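Local coordinates for uncharacterized protein (Leptotrichia buccalis, PDB 3T8K) that is of unknown function but folds as an array of alpha-hairpins of the ankyrin-repeat type, an architecture that in other proteins commonly serves protein binding, at residues A[12-17]-A[43-48]; A[17-22]-A[55-60]; A[49-54]-A[86-91]. All blocks are in the same frame, centred on the assembly; numbering follows the deposited sequence. Where two conformers were deposited one is given.

The three contacts lie close together in the N-terminal part of an ankyrin-type helical array. Interactions 1 and 2 have centres about 8 Å apart; the centre of interaction 3 lies about 12 Å from each. Interactions 1 and 2 share Gly17, which leads from helix 10-16 to helix 19-28, and their segments alternate along the chain, so two consecutive helix pairs, 10-16 with 19-28 and 41-45 with 51-63, are joined twice. Interactions 2 and 3 both use helix 51-63, whereas interaction 3 begins after interaction 1 has closed and carries the stacking on to helix 90-102. Ala53 CB touches Gly17 O and so links all three neighbourhoods.

Interaction 1: residues A[12-17]-A[43-48]; sequences AAAMLG and YDVLRN
An ankyrin-type stack of helices is tied together here where the C-terminal end of helix 10-16 meets the type I turn from Val45 to Asn48. Asn48 carries the contact. Its CG is anti to the backbone N (chi1 -159°), which brings the amide up to the last turn of the other helix. ND2 donates twice: to Ala14 O at 2.9 Å, from above that carbonyl plane, and to Gly17 O at 3.1 Å, within the carbonyl plane. Both acceptors lie close to the plane of the amide, so its rotation is fixed. Asn48 OD1 accepts from Asn50 N and from a water at 2.7 Å, which also donates to Leu16 O. Alongside, Asn48 CA makes a CA-H...O contact of 3.2 Å with Met15 O. Farther out, the selenium of Met15 (selenomethionine) covers one face of the Arg47 guanidinium, SE to NE 3.8 Å, while Tyr43 CD2 lies over the opposite face. Met15 also packs on Leu16 of the second subunit. On the inner side Ala14 CB meets Val45 CG2 at 3.7 Å, beside Phe22 and Ile57. The arrangement is a side-chain amide closing a helix C-terminus between stacked helices of the ankyrin-repeat fold.

Interaction 2: residues A[17-22]-A[55-60]; sequences GTYEDF and YKISMF
Ile57 is wedged between two aromatic side chains one helical turn apart, and its two branches divide the work. CG2, anti to the backbone N, sits squarely over the Phe22 ring in a CH-pi contact, 3.6 Å from the centroid and only 7° off the ring normal. The other branch runs between the rings: CG1 lies in the plane of the Tyr19 ring, 3.7 Å from Tyr19 CD1, and CD1 ends 3.6 Å from Phe22 CB. Lys56 CB covers one face of Tyr19, displaced toward the rim, at 4.0 Å from the centroid. Phe60, a turn beyond Ile57, completes the shell. Its CB meets the edge of the Tyr19 ring, its CD1 lies 3.4 Å from Tyr19 OH, and its CD2 comes equally close, 3.4 Å, to Phe22 CE2, near the plane of the Phe22 ring. The Phe22 and Phe60 planes stand at 76° in an oblique pair. An alanine at Phe22 would remove the ring under Ile57 CG2 and beside Phe60 CD2 and would probably loosen the packing of both.

In the second shell, Val10 and Ala14 touch Phe22, Val45 packs on Ile57, and Phe26 meets Phe60 edge-to-face. The Lys56 chain runs out, extended, to a salt bridge with Glu52. Helix 19-28 is started by a capping box: Asp21 N donates to Thr18 OG1 at 3.0 Å, and Thr18 N returns an almost straight bond to Asp21 OD2 at 3.0 Å. This box fixes the first turn, from which Tyr19 and Phe22 extend with CG anti to the backbone N. Interlocked aromatic and branched aliphatic side chains between neighbouring helices are in keeping with the hydrophobic interior of an ankyrin-repeat stack.

Interaction 3: residues A[49-54]-A[86-91]; sequences NNDEAR and GGNDIT
This is a water-bridged polar contact between the N-terminal ends of two neighbouring helices of the ankyrin-type array, 51-63 and 90-102. Both starts are N-capped by side chains. Asn50 OD1 accepts from Ala53 N at 3.0 Å in a nearly linear bond (178°), the donor standing above the amide carbonyl plane, while Asp89 OD1 accepts from Gly92 N. The other carboxylate oxygen of Asp89 faces the gap between the helices. There a single water joins three groups: it donates to Asp89 OD2 at 2.7 Å and to Asp51 O at 2.9 Å, and accepts from Arg54 NH2 at 2.6 Å. The water thus stands in for a direct ion pair, since Arg54 NH2 and Asp89 OD2 are 4.3 Å apart, beyond salt-bridge range; the positive charge would still be expected to favour an ionised Asp89. Arg54 NH2 is held further by Thr93 OG1.

Asp51 reaches across the gap and runs antiparallel alongside the Asp89 side chain, its OD2 lying 3.7 Å from Asp89 CB. With CG anti to the carbonyl carbon (chi1 -74°), OD2 also reaches Asn88 CB at 3.2 Å, so this carboxylate oxygen meets carbon on both residues. The Arg54 chain starts with CG anti to the backbone N and bends at chi3 (64°), which brings the guanidinium up against Gly86, the first residue of the type I turn that ends at Asp89. Packing there is tight: Arg54 NH1 lies 3.1 Å from Gly86 CA, and a CB on that residue would collide with NH1.

Interaction 1: residues A[12-17]-A[43-48]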
loop_
_atom_site.group_PDB
_atom_site.type_symbol
_atom_site.label_atom_id
_atom_site.label_comp_id
_atom_site.label_asym_id
_atom_site.label_seq_id
_atom_site.Cartn_x
_atom_site.Cartn_y
_atom_site.Cartn_z
ATOM N N ALA A 12 3.776 8.825 13.782
ATOM C CA ALA A 12 3.665 7.384 14.025
ATOM C C ALA A 12 2.271 6.989 14.530
ATOM O O ALA A 12 1.688 6.006 14.062
ATOM C CB ALA A 12 4.739 6.925 15.003
ATOM N N ALA A 13 1.749 7.754 15.491
ATOM C CA ALA A 13 0.420 7.504 16.035
ATOM C C ALA A 13 -0.624 7.615 14.934
ATOM O O ALA A 13 -1.572 6.821 14.880
ATOM C CB ALA A 13 0.114 8.489 17.171
ATOM N N ALA A 14 -0.441 8.598 14.052
ATOM C CA ALA A 14 -1.410 8.883 12.994
ATOM C C ALA A 14 -1.497 7.741 11.999
ATOM O O ALA A 14 -2.570 7.459 11.454
ATOM C CB ALA A 14 -1.036 10.150 12.266
HETATM N N MSE A 15 -0.364 7.097 11.748
HETATM C CA MSE A 15 -0.318 6.042 10.743
HETATM C C MSE A 15 -0.655 4.656 11.286
HETATM O O MSE A 15 -1.146 3.796 10.549
HETATM C CB MSE A 15 1.061 6.018 10.082
HETATM C CG MSE A 15 1.141 5.054 8.919
HETATM SE SE MSE A 15 2.533 5.642 7.716
HETATM C CE MSE A 15 3.980 5.763 8.969
ATOM N N LEU A 16 -0.384 4.435 12.568
ATOM C CA LEU A 16 -0.468 3.095 13.145
ATOM C C LEU A 16 -1.557 2.904 14.210
ATOM O O LEU A 16 -2.081 1.804 14.383
ATOM C CB LEU A 16 0.892 2.708 13.737
ATOM C CG LEU A 16 2.055 2.770 12.745
ATOM C CD1 LEU A 16 3.408 2.699 13.466
ATOM C CD2 LEU A 16 1.924 1.651 11.712
ATOM N N GLY A 17 -1.885 3.966 14.933
ATOM C CA GLY A 17 -2.769 3.827 16.074
ATOM C C GLY A 17 -4.243 4.073 15.823
ATOM O O GLY A 17 -4.694 4.243 14.698
ATOM N N TYR A 43 -0.748 12.908 4.909
ATOM C CA TYR A 43 -0.226 11.825 4.085
ATOM C C TYR A 43 -0.013 10.560 4.925
ATOM O O TYR A 43 -0.372 9.466 4.502
ATOM C CB TYR A 43 1.062 12.233 3.365
ATOM C CG TYR A 43 1.339 11.380 2.141
ATOM C CD1 TYR A 43 1.044 11.846 0.866
ATOM C CD2 TYR A 43 1.866 10.108 2.267
ATOM C CE1 TYR A 43 1.280 11.059 -0.262
ATOM C CE2 TYR A 43 2.112 9.314 1.146
ATOM C CZ TYR A 43 1.814 9.794 -0.111
ATOM O OH TYR A 43 2.047 9.003 -1.222
ATOM N N ASP A 44 0.556 10.714 6.121
ATOM C CA ASP A 44 0.725 9.589 7.047
ATOM C C ASP A 44 -0.615 9.010 7.508
ATOM O O ASP A 44 -0.803 7.788 7.552
ATOM C CB ASP A 44 1.519 10.025 8.283
ATOM C CG ASP A 44 2.925 10.500 7.945
ATOM O OD1 ASP A 44 3.465 10.093 6.897
ATOM O OD2 ASP A 44 3.491 11.281 8.738
ATOM N N VAL A 45 -1.545 9.889 7.870
ATOM C CA VAL A 45 -2.871 9.448 8.284
ATOM C C VAL A 45 -3.531 8.543 7.240
ATOM O O VAL A 45 -4.113 7.508 7.569
ATOM C CB VAL A 45 -3.795 10.639 8.514
ATOM C CG1 VAL A 45 -5.186 10.168 8.900
ATOM C CG2 VAL A 45 -3.219 11.542 9.614
ATOM N N LEU A 46 -3.455 8.948 5.982
ATOM C CA LEU A 46 -4.157 8.227 4.931
ATOM C C LEU A 46 -3.606 6.820 4.751
ATOM O O LEU A 46 -4.249 5.961 4.132
ATOM C CB LEU A 46 -4.102 9.014 3.624
ATOM C CG LEU A 46 -4.933 10.291 3.714
ATOM C CD1 LEU A 46 -4.596 11.242 2.573
ATOM C CD2 LEU A 46 -6.422 9.966 3.758
ATOM N N ARG A 47 -2.427 6.578 5.310
ATOM C CA ARG A 47 -1.789 5.273 5.202
ATOM C C ARG A 47 -2.161 4.343 6.347
ATOM O O ARG A 47 -1.775 3.170 6.364
ATOM C CB ARG A 47 -0.273 5.428 5.065
ATOM C CG ARG A 47 0.115 6.048 3.731
ATOM C CD ARG A 47 1.608 6.206 3.575
ATOM N NE ARG A 47 2.103 7.346 4.341
ATOM C CZ ARG A 47 3.356 7.792 4.300
ATOM N NH1 ARG A 47 4.252 7.195 3.523
ATOM N NH2 ARG A 47 3.712 8.839 5.034
ATOM N N ASN A 48 -2.933 4.859 7.297
ATOM C CA ASN A 48 -3.464 4.027 8.371
ATOM C C ASN A 48 -4.396 2.945 7.804
ATOM O O ASN A 48 -5.413 3.251 7.167
ATOM C CB ASN A 48 -4.204 4.902 9.386
ATOM C CG ASN A 48 -4.349 4.242 10.742
ATOM O OD1 ASN A 48 -4.725 3.072 10.845
ATOM N ND2 ASN A 48 -4.058 5.002 11.802
HETATM O O HOH W 1 -4.131 1.171 12.614
#

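Interaction 2: residues A[17-22]-A[55-60]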
loop_
_atom_site.group_PDB
_atom_site.type_symbol
_atom_site.label_atom_id
_atom_site.label_comp_id
_atom_site.label_asym_id
_atom_site.label_seq_id
_atom_site.Cartn_x
_atom_site.Cartn_y
_atom_site.Cartn_z
ATOM N N GLY A 17 -1.885 3.966 14.933
ATOM C CA GLY A 17 -2.769 3.827 16.074
ATOM C C GLY A 17 -4.243 4.073 15.823
ATOM O O GLY A 17 -4.694 4.243 14.698
ATOM N N THR A 18 -5.005 4.079 16.908
ATOM C CA THR A 18 -6.408 4.434 16.847
ATOM C C THR A 18 -6.534 5.950 16.873
ATOM O O THR A 18 -5.549 6.669 17.102
ATOM C CB THR A 18 -7.163 3.867 18.054
ATOM O OG1 THR A 18 -6.567 4.366 19.265
ATOM C CG2 THR A 18 -7.090 2.355 18.066
ATOM N N TYR A 19 -7.754 6.434 16.671
ATOM C CA TYR A 19 -8.038 7.853 16.814
ATOM C C TYR A 19 -7.617 8.300 18.214
ATOM O O TYR A 19 -6.981 9.347 18.392
ATOM C CB TYR A 19 -9.535 8.099 16.609
ATOM C CG TYR A 19 -9.975 9.532 16.839
ATOM C CD1 TYR A 19 -9.421 10.577 16.112
ATOM C CD2 TYR A 19 -10.971 9.830 17.756
ATOM C CE1 TYR A 19 -9.824 11.884 16.320
ATOM C CE2 TYR A 19 -11.386 11.130 17.963
ATOM C CZ TYR A 19 -10.810 12.153 17.244
ATOM O OH TYR A 19 -11.224 13.452 17.457
ATOM N N GLU A 20 -7.963 7.491 19.208
ATOM C CA GLU A 20 -7.637 7.818 20.603
ATOM C C GLU A 20 -6.128 7.892 20.850
ATOM O O GLU A 20 -5.651 8.765 21.592
ATOM C CB GLU A 20 -8.270 6.806 21.559
ATOM C CG GLU A 20 -9.783 6.924 21.675
ATOM C CD GLU A 20 -10.511 6.487 20.412
ATOM O OE1 GLU A 20 -9.991 5.610 19.683
ATOM O OE2 GLU A 20 -11.609 7.024 20.149
ATOM N N ASP A 21 -5.384 6.965 20.251
ATOM C CA ASP A 21 -3.923 6.979 20.340
ATOM C C ASP A 21 -3.379 8.269 19.743
ATOM O O ASP A 21 -2.487 8.912 20.313
ATOM C CB ASP A 21 -3.304 5.818 19.560
ATOM C CG ASP A 21 -3.562 4.463 20.195
ATOM O OD1 ASP A 21 -3.802 4.392 21.418
ATOM O OD2 ASP A 21 -3.518 3.456 19.449
ATOM N N PHE A 22 -3.900 8.621 18.573
ATOM C CA PHE A 22 -3.461 9.822 17.877
ATOM C C PHE A 22 -3.735 11.060 18.711
ATOM O O PHE A 22 -2.884 11.947 18.807
ATOM C CB PHE A 22 -4.138 9.974 16.511
ATOM C CG PHE A 22 -4.115 11.384 16.001
ATOM C CD1 PHE A 22 -3.004 11.878 15.338
ATOM C CD2 PHE A 22 -5.187 12.235 16.229
ATOM C CE1 PHE A 22 -2.972 13.193 14.896
ATOM C CE2 PHE A 22 -5.155 13.544 15.784
ATOM C CZ PHE A 22 -4.042 14.021 15.123
ATOM N N TYR A 55 -10.331 7.757 9.033
ATOM C CA TYR A 55 -11.362 8.762 8.844
ATOM C C TYR A 55 -11.426 9.746 10.015
ATOM O O TYR A 55 -11.378 10.956 9.806
ATOM C CB TYR A 55 -12.723 8.096 8.612
ATOM C CG TYR A 55 -13.851 9.076 8.383
ATOM C CD1 TYR A 55 -14.097 9.597 7.118
ATOM C CD2 TYR A 55 -14.674 9.477 9.431
ATOM C CE1 TYR A 55 -15.129 10.494 6.902
ATOM C CE2 TYR A 55 -15.711 10.372 9.223
ATOM C CZ TYR A 55 -15.932 10.878 7.957
ATOM O OH TYR A 55 -16.962 11.766 7.741
ATOM N N LYS A 56 -11.531 9.229 11.239
ATOM C CA LYS A 56 -11.668 10.089 12.418
ATOM C C LYS A 56 -10.468 11.024 12.585
ATOM O O LYS A 56 -10.630 12.217 12.858
ATOM C CB LYS A 56 -11.862 9.253 13.686
ATOM C CG LYS A 56 -13.235 8.618 13.810
ATOM C CD LYS A 56 -13.313 7.707 15.023
ATOM C CE LYS A 56 -14.704 7.101 15.171
ATOM N NZ LYS A 56 -14.802 6.241 16.386
ATOM N N ILE A 57 -9.264 10.482 12.425
ATOM C CA ILE A 57 -8.053 11.297 12.535
ATOM C C ILE A 57 -7.979 12.310 11.398
ATOM O O ILE A 57 -7.539 13.445 11.590
ATOM C CB ILE A 57 -6.775 10.423 12.519
ATOM C CG1 ILE A 57 -6.804 9.431 13.684
ATOM C CG2 ILE A 57 -5.525 11.292 12.556
ATOM C CD1 ILE A 57 -5.709 8.381 13.636
ATOM N N SER A 58 -8.397 11.894 10.200
ATOM C CA SER A 58 -8.353 12.795 9.057
ATOM C C SER A 58 -9.275 13.980 9.277
ATOM O O SER A 58 -8.887 15.130 9.059
ATOM C CB SER A 58 -8.748 12.073 7.762
ATOM O OG SER A 58 -7.680 11.281 7.277
HETATM N N MSE A 59 -10.505 13.689 9.692
HETATM C CA MSE A 59 -11.493 14.735 9.948
HETATM C C MSE A 59 -11.059 15.666 11.069
HETATM O O MSE A 59 -11.281 16.875 11.007
HETATM C CB MSE A 59 -12.847 14.118 10.272
HETATM C CG MSE A 59 -13.426 13.310 9.125
HETATM SE SE MSE A 59 -13.959 14.413 7.585
HETATM C CE MSE A 59 -12.245 15.052 6.936
ATOM N N PHE A 60 -10.440 15.098 12.095
ATOM C CA PHE A 60 -9.952 15.901 13.207
ATOM C C PHE A 60 -8.919 16.916 12.716
ATOM O O PHE A 60 -9.026 18.110 13.000
ATOM C CB PHE A 60 -9.361 15.001 14.289
ATOM C CG PHE A 60 -8.670 15.757 15.401
ATOM C CD1 PHE A 60 -9.371 16.148 16.529
ATOM C CD2 PHE A 60 -7.327 16.072 15.310
ATOM C CE1 PHE A 60 -8.740 16.841 17.559
ATOM C CE2 PHE A 60 -6.685 16.764 16.333
ATOM C CZ PHE A 60 -7.396 17.151 17.460
#

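Interaction 3: residues A[49-54]-A[86-91]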
loop_
_atom_site.group_PDB
_atom_site.type_symbol
_atom_site.label_atom_id
_atom_site.label_comp_id
_atom_site.label_asym_id
_atom_site.label_seq_id
_atom_site.Cartn_x
_atom_site.Cartn_y
_atom_site.Cartn_z
ATOM N N ASN A 49 -4.048 1.682 8.047
ATOM C CA ASN A 49 -4.876 0.546 7.625
ATOM C C ASN A 49 -6.214 0.398 8.362
ATOM O O ASN A 49 -7.049 -0.442 7.996
ATOM C CB ASN A 49 -4.087 -0.756 7.778
ATOM C CG ASN A 49 -2.867 -0.806 6.879
ATOM O OD1 ASN A 49 -2.935 -0.443 5.704
ATOM N ND2 ASN A 49 -1.740 -1.248 7.430
ATOM N N ASN A 50 -6.398 1.188 9.416
ATOM C CA ASN A 50 -7.628 1.188 10.196
ATOM C C ASN A 50 -8.575 2.239 9.611
ATOM O O ASN A 50 -8.313 3.435 9.721
ATOM C CB ASN A 50 -7.299 1.501 11.668
ATOM C CG ASN A 50 -8.507 1.385 12.594
ATOM O OD1 ASN A 50 -9.615 1.786 12.255
ATOM N ND2 ASN A 50 -8.279 0.852 13.789
ATOM N N ASP A 51 -9.657 1.790 8.969
ATOM C CA ASP A 51 -10.572 2.703 8.276
ATOM C C ASP A 51 -11.170 3.738 9.216
ATOM O O ASP A 51 -11.255 4.920 8.883
ATOM C CB ASP A 51 -11.724 1.937 7.607
ATOM C CG ASP A 51 -11.295 1.185 6.357
ATOM O OD1 ASP A 51 -10.228 1.509 5.792
ATOM O OD2 ASP A 51 -12.045 0.274 5.934
ATOM N N GLU A 52 -11.622 3.276 10.375
ATOM C CA GLU A 52 -12.230 4.159 11.369
ATOM C C GLU A 52 -11.221 5.194 11.873
ATOM O O GLU A 52 -11.519 6.388 11.938
ATOM C CB GLU A 52 -12.784 3.344 12.536
ATOM C CG GLU A 52 -13.474 4.190 13.591
ATOM C CD GLU A 52 -13.828 3.396 14.833
ATOM O OE1 GLU A 52 -13.508 2.189 14.883
ATOM O OE2 GLU A 52 -14.424 3.980 15.762
ATOM N N ALA A 53 -10.026 4.726 12.221
ATOM C CA ALA A 53 -8.945 5.626 12.610
ATOM C C ALA A 53 -8.601 6.592 11.473
ATOM O O ALA A 53 -8.499 7.794 11.690
ATOM C CB ALA A 53 -7.717 4.829 13.035
ATOM N N ARG A 54 -8.443 6.069 10.255
ATOM C CA ARG A 54 -8.073 6.905 9.115
ATOM C C ARG A 54 -9.042 8.063 8.938
ATOM O O ARG A 54 -8.640 9.198 8.681
ATOM C CB ARG A 54 -8.046 6.081 7.818
ATOM C CG ARG A 54 -7.454 6.830 6.638
ATOM C CD ARG A 54 -7.820 6.183 5.281
ATOM N NE ARG A 54 -9.266 6.232 5.040
ATOM C CZ ARG A 54 -9.842 6.120 3.843
ATOM N NH1 ARG A 54 -9.104 5.953 2.754
ATOM N NH2 ARG A 54 -11.160 6.181 3.733
ATOM N N GLY A 86 -8.140 3.347 0.302
ATOM C CA GLY A 86 -9.524 3.666 0.635
ATOM C C GLY A 86 -10.605 2.695 0.185
ATOM O O GLY A 86 -11.798 2.997 0.299
ATOM N N GLY A 87 -10.202 1.522 -0.298
ATOM C CA GLY A 87 -11.129 0.575 -0.893
ATOM C C GLY A 87 -12.144 -0.087 0.031
ATOM O O GLY A 87 -13.208 -0.507 -0.425
ATOM N N ASN A 88 -11.825 -0.189 1.320
ATOM C CA ASN A 88 -12.710 -0.876 2.260
ATOM C C ASN A 88 -13.744 0.037 2.926
ATOM O O ASN A 88 -14.635 -0.435 3.638
ATOM C CB ASN A 88 -11.893 -1.607 3.326
ATOM C CG ASN A 88 -10.904 -2.582 2.727
ATOM O OD1 ASN A 88 -9.694 -2.445 2.912
ATOM N ND2 ASN A 88 -11.413 -3.572 2.000
ATOM N N ASP A 89 -13.627 1.337 2.682
ATOM C CA ASP A 89 -14.571 2.307 3.223
ATOM C C ASP A 89 -14.948 3.324 2.149
ATOM O O ASP A 89 -14.467 4.457 2.166
ATOM C CB ASP A 89 -13.950 3.018 4.431
ATOM C CG ASP A 89 -14.915 3.974 5.111
ATOM O OD1 ASP A 89 -16.110 3.971 4.756
ATOM O OD2 ASP A 89 -14.485 4.724 6.013
ATOM N N ILE A 90 -15.803 2.920 1.212
ATOM C CA ILE A 90 -16.157 3.789 0.093
ATOM C C ILE A 90 -16.852 5.067 0.556
ATOM O O ILE A 90 -16.563 6.151 0.048
ATOM C CB ILE A 90 -17.003 3.061 -0.991
ATOM C CG1 ILE A 90 -17.233 3.985 -2.185
ATOM C CG2 ILE A 90 -18.330 2.563 -0.436
ATOM C CD1 ILE A 90 -15.959 4.412 -2.865
ATOM N N THR A 91 -17.761 4.944 1.515
ATOM C CA THR A 91 -18.433 6.119 2.069
ATOM C C THR A 91 -17.406 7.114 2.627
ATOM O O THR A 91 -17.457 8.310 2.331
ATOM C CB THR A 91 -19.438 5.724 3.167
ATOM O OG1 THR A 91 -20.496 4.950 2.586
ATOM C CG2 THR A 91 -20.025 6.964 3.829
HETATM O O HOH W 2 -11.891 5.590 6.120
#